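Local coordinates for DUF1460 domain-containing protein (Legionella pneumophila subsp. pneumophila, PDB 2IM9) that is of unknown function but, as an amidase-like member of the CA clan of peptidases, may cleave amide bonds in cell-wall peptides, at residues S37-K40 and L41-L45; N134-T137 and S138-W141; N181-T184 and I185-R189. All coordinates share one frame; numbering follows the deposited sequence.

Overall arrangement
The three contacts follow one another along the chain, each between neighbouring residues of one continuous piece of chain. Interaction 1 lies in the helix 27-45 at the edge of the molecule, its centre about 29 Å from that of interaction 2 and about 36 Å from that of interaction 3. Interaction 2, where the helix 137-147 starts, is the most central. Interaction 3 lies closer to interaction 2 than interaction 1 does, about 18 Å between centres and about 6 Å between nearest atoms. Those two do not touch but share neighbours: Trp-179 meets the rings of His-135 and Phe-136 and the ammonium of Lys-183, while Tyr-130 bonds to His-135 through its carbonyl and to Lys-183 through its hydroxyl.

Interaction 1: residues S37-K40 and L41-L45; sequences SIRK and LYHTL
Tyr-42 lies alongside Ile-38, one helical turn earlier, both side chains pointing the same way. From CB outward its atoms meet Ile-38 in sequence. Tyr-42 CB stands 3.9 Å from Ile-38 O; at the ring, Tyr-42 CD2 comes within 3.4 Å of the same Ile-38 O, obliquely to the ring; then Tyr-42 CE2 rests 3.6 Å from Ile-38 CG2. The ring ends at OH, which hydrogen-bonds to Leu-105 O. The isoleucine branch is available because Ile-38 holds CG2 anti to its backbone N and CG1 beside it (chi1 -67°), so the methyl runs forward along the helix. A branched aliphatic residue next to a long aromatic suits this buried face, where Phe-114 of the helix 111-122 touches both, and the tyrosine hydroxyl lets the far end of the ring meet a main-chain acceptor.

Arg-39 and His-43 repeat the i to i+4 spacing near the solvent. Arg-39 CG lies 3.9 Å from His-43 NE2, with guanidinium and imidazole planes 45° apart; the arginine chain bends at chi2 and chi3 and carries its charge to a salt bridge with Glu-112. On the exposed side, Lys-40 O accepts Thr-44 N at 3.2 Å, and Thr-44 OG1 adds a weak bond to this carbonyl at 3.3 Å. The Thr-44 hydroxyl thus turns back on its own helix. Together with Leu-41 N to Ser-37 O (2.9 Å) and Tyr-42 N to Ile-38 O (3.1 Å), these i to i+4 bonds and side-chain pairs mark an amphipathic alpha-helix, packed by its Ile-38 and Tyr-42 face on the helix 111-122.

Interaction 2: residues N134-T137 and S138-W141; sequences NHFT and SIDW
Asp-140 folds its carboxylate back against the start of its own helix, past the peptide of Phe-136 and the edge of that residue's ring. Asp-140 OD2 accepts the Phe-136 N-H at 3.0 Å in a nearly straight bond (165°), met on the anti side of the oxygen and 21° out of the carboxylate plane. The same Asp-140 OD2 sits in the plane of the phenyl ring, 3.6 Å from Phe-136 CD2, where the ring's slightly positive rim probably suits an anionic oxygen. Asp-140 OD1 is gripped by a salt bridge to Lys-176, so both oxygens of this buried acid have partners. Asn-134 crosses Asp-140 obliquely: Asn-134 OD1 lies 3.6 Å from Asp-140 CB, while Asn-134 ND2 bonds to Thr-121 O.

Phe-136 is the N-cap, and Phe-136 O takes two donors from opposite faces of its plane, Asp-140 N at 3.0 Å and Trp-141 N at 2.9 Å. The second, straighter bond spans five residues and widens this turn to pi type; within the turn the buried Ile-139 N has no partner. Beside the cap, Ile-139 CG1 touches Phe-136 CB at 3.8 Å, brought there by a chi1 of 58° that sets CG1 between N and the carbonyl carbon.

The helix 137-147 starts here between the helix 95-107 and the strands 214-223 and 264-275. Trp-141 leans on the helix 95-107, bonding to Asn-100 through NE1, Ser-138 and Ile-139 pack on the strand 214-223, and Phe-136, Thr-137 and Ser-138 meet the strand 264-275.

Interaction 3: residues N181-T184 and I185-R189; sequences NHKT and IDTIR
Lys-183 crosses Thr-187 at about a right angle, laying its methylenes over the threonine hydroxyl: Lys-183 CD is 3.6 Å from Thr-187 OG1. A final bend at chi4 (-56°) turns the ammonium back to the same side. One water lies 2.7 Å from Thr-187 OG1 and weakly receives Lys-183 NZ. A second, also 2.7 Å from Thr-187 OG1, accepts Thr-184 N at 2.8 Å. The small hydroxyl thus ties the lysine end and the main chain together through solvent.

What fixes the turn is Thr-184, whose OG1 sits between its backbone N and carbonyl carbon (chi1 67°) and accepts Asp-186 N at 3.3 Å. The Thr-184 carbonyl takes a different N-H, that of Thr-187, with Thr-187 N 3.1 Å from Thr-184 O and approaching 43° out of the carbonyl plane. Further out, Lys-183 NZ bonds to Tyr-130 OH and makes a cation-pi contact with Trp-179, while Lys-206 of the helix 195-209 donates to Lys-183 O.

Side-chain oxygen to the N-H two residues on is an ST turn, here leading into the single 3-10 turn 185-187 of a surface loop between the helices 176-181 and 195-209.

Interaction 1: residues S37-K40 and L41-L45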
loop_
_atom_site.group_PDB
_atom_site.type_symbol
_atom_site.label_atom_id
_atom_site.label_comp_id
_atom_site.label_asym_id
_atom_site.label_seq_id
_atom_site.Cartn_x
_atom_site.Cartn_y
_atom_site.Cartn_z
ATOM N N SER A 37 -8.954 20.283 3.275
ATOM C CA SER A 37 -8.248 19.678 4.415
ATOM C C SER A 37 -6.732 19.606 4.234
ATOM O O SER A 37 -5.967 19.866 5.175
ATOM C CB SER A 37 -8.792 18.275 4.691
ATOM O OG SER A 37 -10.139 18.346 5.107
ATOM N N ILE A 38 -6.305 19.250 3.030
ATOM C CA ILE A 38 -4.882 19.134 2.702
ATOM C C ILE A 38 -4.197 20.505 2.658
ATOM O O ILE A 38 -3.089 20.663 3.189
ATOM C CB ILE A 38 -4.686 18.331 1.404
ATOM C CG1 ILE A 38 -5.120 16.873 1.666
ATOM C CG2 ILE A 38 -3.228 18.379 0.955
ATOM C CD1 ILE A 38 -5.332 16.015 0.393
ATOM N N ARG A 39 -4.855 21.490 2.036
ATOM C CA ARG A 39 -4.344 22.857 2.048
ATOM C C ARG A 39 -4.063 23.285 3.483
ATOM O O ARG A 39 -2.987 23.817 3.769
ATOM C CB ARG A 39 -5.336 23.826 1.383
ATOM C CG ARG A 39 -4.893 25.273 1.378
ATOM C CD ARG A 39 -3.804 25.470 0.345
ATOM N NE ARG A 39 -4.353 25.595 -1.009
ATOM C CZ ARG A 39 -3.652 25.368 -2.117
ATOM N NH1 ARG A 39 -4.219 25.535 -3.300
ATOM N NH2 ARG A 39 -2.379 24.984 -2.041
ATOM N N LYS A 40 -5.034 23.050 4.376
ATOM C CA LYS A 40 -4.895 23.410 5.793
ATOM C C LYS A 40 -3.802 22.630 6.487
ATOM O O LYS A 40 -3.054 23.199 7.290
ATOM C CB LYS A 40 -6.214 23.240 6.562
ATOM C CG LYS A 40 -7.282 24.257 6.185
ATOM C CD LYS A 40 -8.599 23.981 6.903
ATOM C CE LYS A 40 -9.739 24.816 6.305
ATOM N NZ LYS A 40 -10.899 24.937 7.239
ATOM N N LEU A 41 -3.707 21.333 6.190
ATOM C CA LEU A 41 -2.658 20.510 6.776
ATOM C C LEU A 41 -1.291 21.132 6.528
ATOM O O LEU A 41 -0.502 21.291 7.462
ATOM C CB LEU A 41 -2.693 19.069 6.246
ATOM C CG LEU A 41 -1.567 18.158 6.755
ATOM C CD1 LEU A 41 -1.613 17.970 8.285
ATOM C CD2 LEU A 41 -1.664 16.824 6.055
ATOM N N TYR A 42 -1.028 21.509 5.276
ATOM C CA TYR A 42 0.276 22.080 4.916
ATOM C C TYR A 42 0.564 23.407 5.569
ATOM O O TYR A 42 1.704 23.668 5.939
ATOM C CB TYR A 42 0.466 22.152 3.407
ATOM C CG TYR A 42 0.801 20.794 2.836
ATOM C CD1 TYR A 42 1.926 20.096 3.280
ATOM C CD2 TYR A 42 -0.007 20.203 1.865
ATOM C CE1 TYR A 42 2.229 18.832 2.770
ATOM C CE2 TYR A 42 0.292 18.955 1.337
ATOM C CZ TYR A 42 1.411 18.276 1.795
ATOM O OH TYR A 42 1.712 17.035 1.286
ATOM N N HIS A 43 -0.462 24.233 5.725
ATOM C CA HIS A 43 -0.312 25.486 6.465
ATOM C C HIS A 43 0.242 25.205 7.857
ATOM O O HIS A 43 1.177 25.874 8.296
ATOM C CB HIS A 43 -1.636 26.259 6.525
ATOM C CG HIS A 43 -1.979 26.966 5.250
ATOM N ND1 HIS A 43 -1.058 27.709 4.539
ATOM C CD2 HIS A 43 -3.144 27.061 4.566
ATOM C CE1 HIS A 43 -1.639 28.220 3.467
ATOM N NE2 HIS A 43 -2.905 27.840 3.459
ATOM N N THR A 44 -0.292 24.181 8.522
ATOM C CA THR A 44 0.220 23.759 9.827
ATOM C C THR A 44 1.633 23.192 9.714
ATOM O O THR A 44 2.526 23.593 10.470
ATOM C CB THR A 44 -0.694 22.707 10.504
ATOM O OG1 THR A 44 -2.057 23.144 10.457
ATOM C CG2 THR A 44 -0.294 22.495 11.958
ATOM N N LEU A 45 1.841 22.270 8.774
ATOM C CA LEU A 45 3.134 21.603 8.631
ATOM C C LEU A 45 4.251 22.566 8.266
ATOM O O LEU A 45 5.341 22.491 8.830
ATOM C CB LEU A 45 3.086 20.481 7.592
ATOM C CG LEU A 45 2.465 19.125 7.926
ATOM C CD1 LEU A 45 2.556 18.229 6.701
ATOM C CD2 LEU A 45 3.115 18.448 9.156
#

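Interaction 2: residues N134-T137 and S138-W141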
loop_
_atom_site.group_PDB
_atom_site.type_symbol
_atom_site.label_atom_id
_atom_site.label_comp_id
_atom_site.label_asym_id
_atom_site.label_seq_id
_atom_site.Cartn_x
_atom_site.Cartn_y
_atom_site.Cartn_z
ATOM N N ASN A 134 -0.943 1.033 -9.979
ATOM C CA ASN A 134 -0.073 0.034 -9.357
ATOM C C ASN A 134 -0.869 -0.970 -8.523
ATOM O O ASN A 134 -0.744 -1.010 -7.302
ATOM C CB ASN A 134 0.988 0.732 -8.518
ATOM C CG ASN A 134 2.038 1.385 -9.359
ATOM O OD1 ASN A 134 2.410 0.863 -10.414
ATOM N ND2 ASN A 134 2.560 2.537 -8.890
ATOM N N HIS A 135 -1.668 -1.789 -9.192
ATOM C CA HIS A 135 -2.571 -2.729 -8.513
ATOM C C HIS A 135 -1.891 -3.750 -7.606
ATOM O O HIS A 135 -2.404 -4.073 -6.530
ATOM C CB HIS A 135 -3.421 -3.494 -9.533
ATOM C CG HIS A 135 -4.375 -2.629 -10.287
ATOM N ND1 HIS A 135 -5.523 -2.112 -9.720
ATOM C CD2 HIS A 135 -4.354 -2.199 -11.569
ATOM C CE1 HIS A 135 -6.157 -1.383 -10.625
ATOM N NE2 HIS A 135 -5.472 -1.431 -11.757
ATOM N N PHE A 136 -0.760 -4.286 -8.063
ATOM C CA PHE A 136 -0.083 -5.349 -7.314
ATOM C C PHE A 136 1.058 -4.781 -6.491
ATOM O O PHE A 136 1.992 -4.168 -7.015
ATOM C CB PHE A 136 0.411 -6.443 -8.253
ATOM C CG PHE A 136 -0.703 -7.223 -8.878
ATOM C CD1 PHE A 136 -1.213 -8.345 -8.235
ATOM C CD2 PHE A 136 -1.271 -6.814 -10.083
ATOM C CE1 PHE A 136 -2.264 -9.067 -8.782
ATOM C CE2 PHE A 136 -2.346 -7.533 -10.657
ATOM C CZ PHE A 136 -2.840 -8.661 -10.000
ATOM N N THR A 137 0.966 -4.970 -5.191
ATOM C CA THR A 137 1.962 -4.414 -4.278
ATOM C C THR A 137 3.395 -4.803 -4.629
ATOM O O THR A 137 4.316 -3.972 -4.504
ATOM C CB THR A 137 1.592 -4.750 -2.824
ATOM O OG1 THR A 137 0.246 -4.293 -2.610
ATOM C CG2 THR A 137 2.509 -4.027 -1.847
ATOM N N SER A 138 3.605 -6.040 -5.061
ATOM C CA SER A 138 4.984 -6.465 -5.347
ATOM C C SER A 138 5.456 -5.989 -6.718
ATOM O O SER A 138 6.329 -5.106 -6.820
ATOM C CB SER A 138 5.140 -7.979 -5.190
ATOM O OG SER A 138 4.280 -8.685 -6.061
ATOM N N ILE A 139 4.864 -6.542 -7.773
ATOM C CA ILE A 139 5.417 -6.358 -9.114
ATOM C C ILE A 139 5.127 -4.988 -9.721
ATOM O O ILE A 139 5.800 -4.568 -10.676
ATOM C CB ILE A 139 4.976 -7.500 -10.059
ATOM C CG1 ILE A 139 3.461 -7.570 -10.141
ATOM C CG2 ILE A 139 5.539 -8.839 -9.575
ATOM C CD1 ILE A 139 2.958 -7.538 -11.537
ATOM N N ASP A 140 4.123 -4.292 -9.174
ATOM C CA ASP A 140 3.849 -2.914 -9.587
ATOM C C ASP A 140 4.401 -1.912 -8.571
ATOM O O ASP A 140 5.336 -1.170 -8.858
ATOM C CB ASP A 140 2.350 -2.662 -9.749
ATOM C CG ASP A 140 1.721 -3.467 -10.864
ATOM O OD1 ASP A 140 2.371 -3.715 -11.904
ATOM O OD2 ASP A 140 0.539 -3.813 -10.701
ATOM N N TRP A 141 3.808 -1.878 -7.381
ATOM C CA TRP A 141 4.052 -0.771 -6.452
ATOM C C TRP A 141 5.466 -0.785 -5.903
ATOM O O TRP A 141 6.193 0.227 -6.021
ATOM C CB TRP A 141 3.036 -0.802 -5.300
ATOM C CG TRP A 141 2.983 0.459 -4.466
ATOM C CD1 TRP A 141 2.339 1.629 -4.783
ATOM C CD2 TRP A 141 3.532 0.650 -3.152
ATOM N NE1 TRP A 141 2.491 2.548 -3.769
ATOM C CE2 TRP A 141 3.224 1.979 -2.757
ATOM C CE3 TRP A 141 4.276 -0.156 -2.291
ATOM C CZ2 TRP A 141 3.618 2.507 -1.523
ATOM C CZ3 TRP A 141 4.676 0.366 -1.056
ATOM C CH2 TRP A 141 4.335 1.690 -0.680
#

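Interaction 3: residues N181-T184 and I185-R189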
loop_
_atom_site.group_PDB
_atom_site.type_symbol
_atom_site.label_atom_id
_atom_site.label_comp_id
_atom_site.label_asym_id
_atom_site.label_seq_id
_atom_site.Cartn_x
_atom_site.Cartn_y
_atom_site.Cartn_z
ATOM N N ASN A 181 -9.144 -11.360 -16.799
ATOM C CA ASN A 181 -10.175 -12.263 -17.304
ATOM C C ASN A 181 -11.193 -12.621 -16.236
ATOM O O ASN A 181 -12.376 -12.798 -16.529
ATOM C CB ASN A 181 -9.545 -13.521 -17.903
ATOM C CG ASN A 181 -10.567 -14.431 -18.534
ATOM O OD1 ASN A 181 -11.343 -14.028 -19.424
ATOM N ND2 ASN A 181 -10.589 -15.663 -18.076
ATOM N N HIS A 182 -10.722 -12.709 -14.994
ATOM C CA HIS A 182 -11.584 -13.022 -13.836
ATOM C C HIS A 182 -12.476 -11.875 -13.331
ATOM O O HIS A 182 -13.310 -12.073 -12.444
ATOM C CB HIS A 182 -10.725 -13.520 -12.674
ATOM C CG HIS A 182 -10.568 -15.010 -12.639
ATOM N ND1 HIS A 182 -9.750 -15.697 -13.510
ATOM C CD2 HIS A 182 -11.140 -15.944 -11.844
ATOM C CE1 HIS A 182 -9.794 -16.991 -13.224
ATOM N NE2 HIS A 182 -10.635 -17.165 -12.219
ATOM N N LYS A 183 -12.278 -10.667 -13.845
ATOM C CA LYS A 183 -13.044 -9.534 -13.327
ATOM C C LYS A 183 -14.525 -9.571 -13.673
ATOM O O LYS A 183 -14.930 -10.127 -14.698
ATOM C CB LYS A 183 -12.450 -8.217 -13.815
ATOM C CG LYS A 183 -11.098 -7.921 -13.208
ATOM C CD LYS A 183 -10.538 -6.610 -13.764
ATOM C CE LYS A 183 -9.303 -6.133 -12.971
ATOM N NZ LYS A 183 -9.610 -5.986 -11.503
ATOM N N THR A 184 -15.311 -8.959 -12.801
ATOM C CA THR A 184 -16.752 -8.823 -13.017
ATOM C C THR A 184 -17.093 -7.349 -13.172
ATOM O O THR A 184 -16.223 -6.491 -13.062
ATOM C CB THR A 184 -17.556 -9.369 -11.823
ATOM O OG1 THR A 184 -17.326 -8.545 -10.681
ATOM C CG2 THR A 184 -17.157 -10.814 -11.499
ATOM N N ILE A 185 -18.375 -7.059 -13.380
ATOM C CA ILE A 185 -18.810 -5.659 -13.506
ATOM C C ILE A 185 -18.510 -4.808 -12.270
ATOM O O ILE A 185 -18.504 -3.568 -12.360
ATOM C CB ILE A 185 -20.295 -5.542 -13.923
ATOM C CG1 ILE A 185 -21.217 -6.205 -12.899
ATOM C CG2 ILE A 185 -20.494 -6.122 -15.330
ATOM C CD1 ILE A 185 -22.666 -5.818 -13.095
ATOM N N ASP A 186 -18.234 -5.452 -11.131
ATOM C CA ASP A 186 -17.889 -4.734 -9.885
ATOM C C ASP A 186 -16.611 -3.904 -10.032
ATOM O O ASP A 186 -16.388 -2.948 -9.298
ATOM C CB ASP A 186 -17.712 -5.709 -8.718
ATOM C CG ASP A 186 -19.035 -6.145 -8.112
ATOM O OD1 ASP A 186 -20.111 -5.765 -8.636
ATOM O OD2 ASP A 186 -18.969 -6.892 -7.113
ATOM N N THR A 187 -15.775 -4.271 -10.984
ATOM C CA THR A 187 -14.594 -3.468 -11.294
ATOM C C THR A 187 -14.953 -2.102 -11.867
ATOM O O THR A 187 -14.218 -1.134 -11.672
ATOM C CB THR A 187 -13.672 -4.217 -12.276
ATOM O OG1 THR A 187 -13.008 -5.254 -11.557
ATOM C CG2 THR A 187 -12.618 -3.292 -12.869
ATOM N N ILE A 188 -16.070 -2.041 -12.586
ATOM C CA ILE A 188 -16.465 -0.819 -13.270
ATOM C C ILE A 188 -17.367 -0.011 -12.358
ATOM O O ILE A 188 -18.537 -0.370 -12.149
ATOM C CB ILE A 188 -17.206 -1.118 -14.605
ATOM C CG1 ILE A 188 -16.395 -2.090 -15.465
ATOM C CG2 ILE A 188 -17.550 0.211 -15.350
ATOM C CD1 ILE A 188 -15.060 -1.533 -15.973
ATOM N N ARG A 189 -16.820 1.086 -11.842
ATOM C CA ARG A 189 -17.515 1.900 -10.848
ATOM C C ARG A 189 -17.881 3.254 -11.451
ATOM O O ARG A 189 -17.032 4.128 -11.603
ATOM C CB ARG A 189 -16.670 2.041 -9.573
ATOM C CG ARG A 189 -16.403 0.690 -8.892
ATOM C CD ARG A 189 -15.853 0.846 -7.503
ATOM N NE ARG A 189 -14.522 1.462 -7.498
ATOM C CZ ARG A 189 -13.776 1.587 -6.409
ATOM N NH1 ARG A 189 -14.222 1.125 -5.250
ATOM N NH2 ARG A 189 -12.575 2.154 -6.483
HETATM O O HOH W 1 -11.752 -5.139 -9.147
HETATM O O HOH W 2 -14.096 -7.522 -10.689
#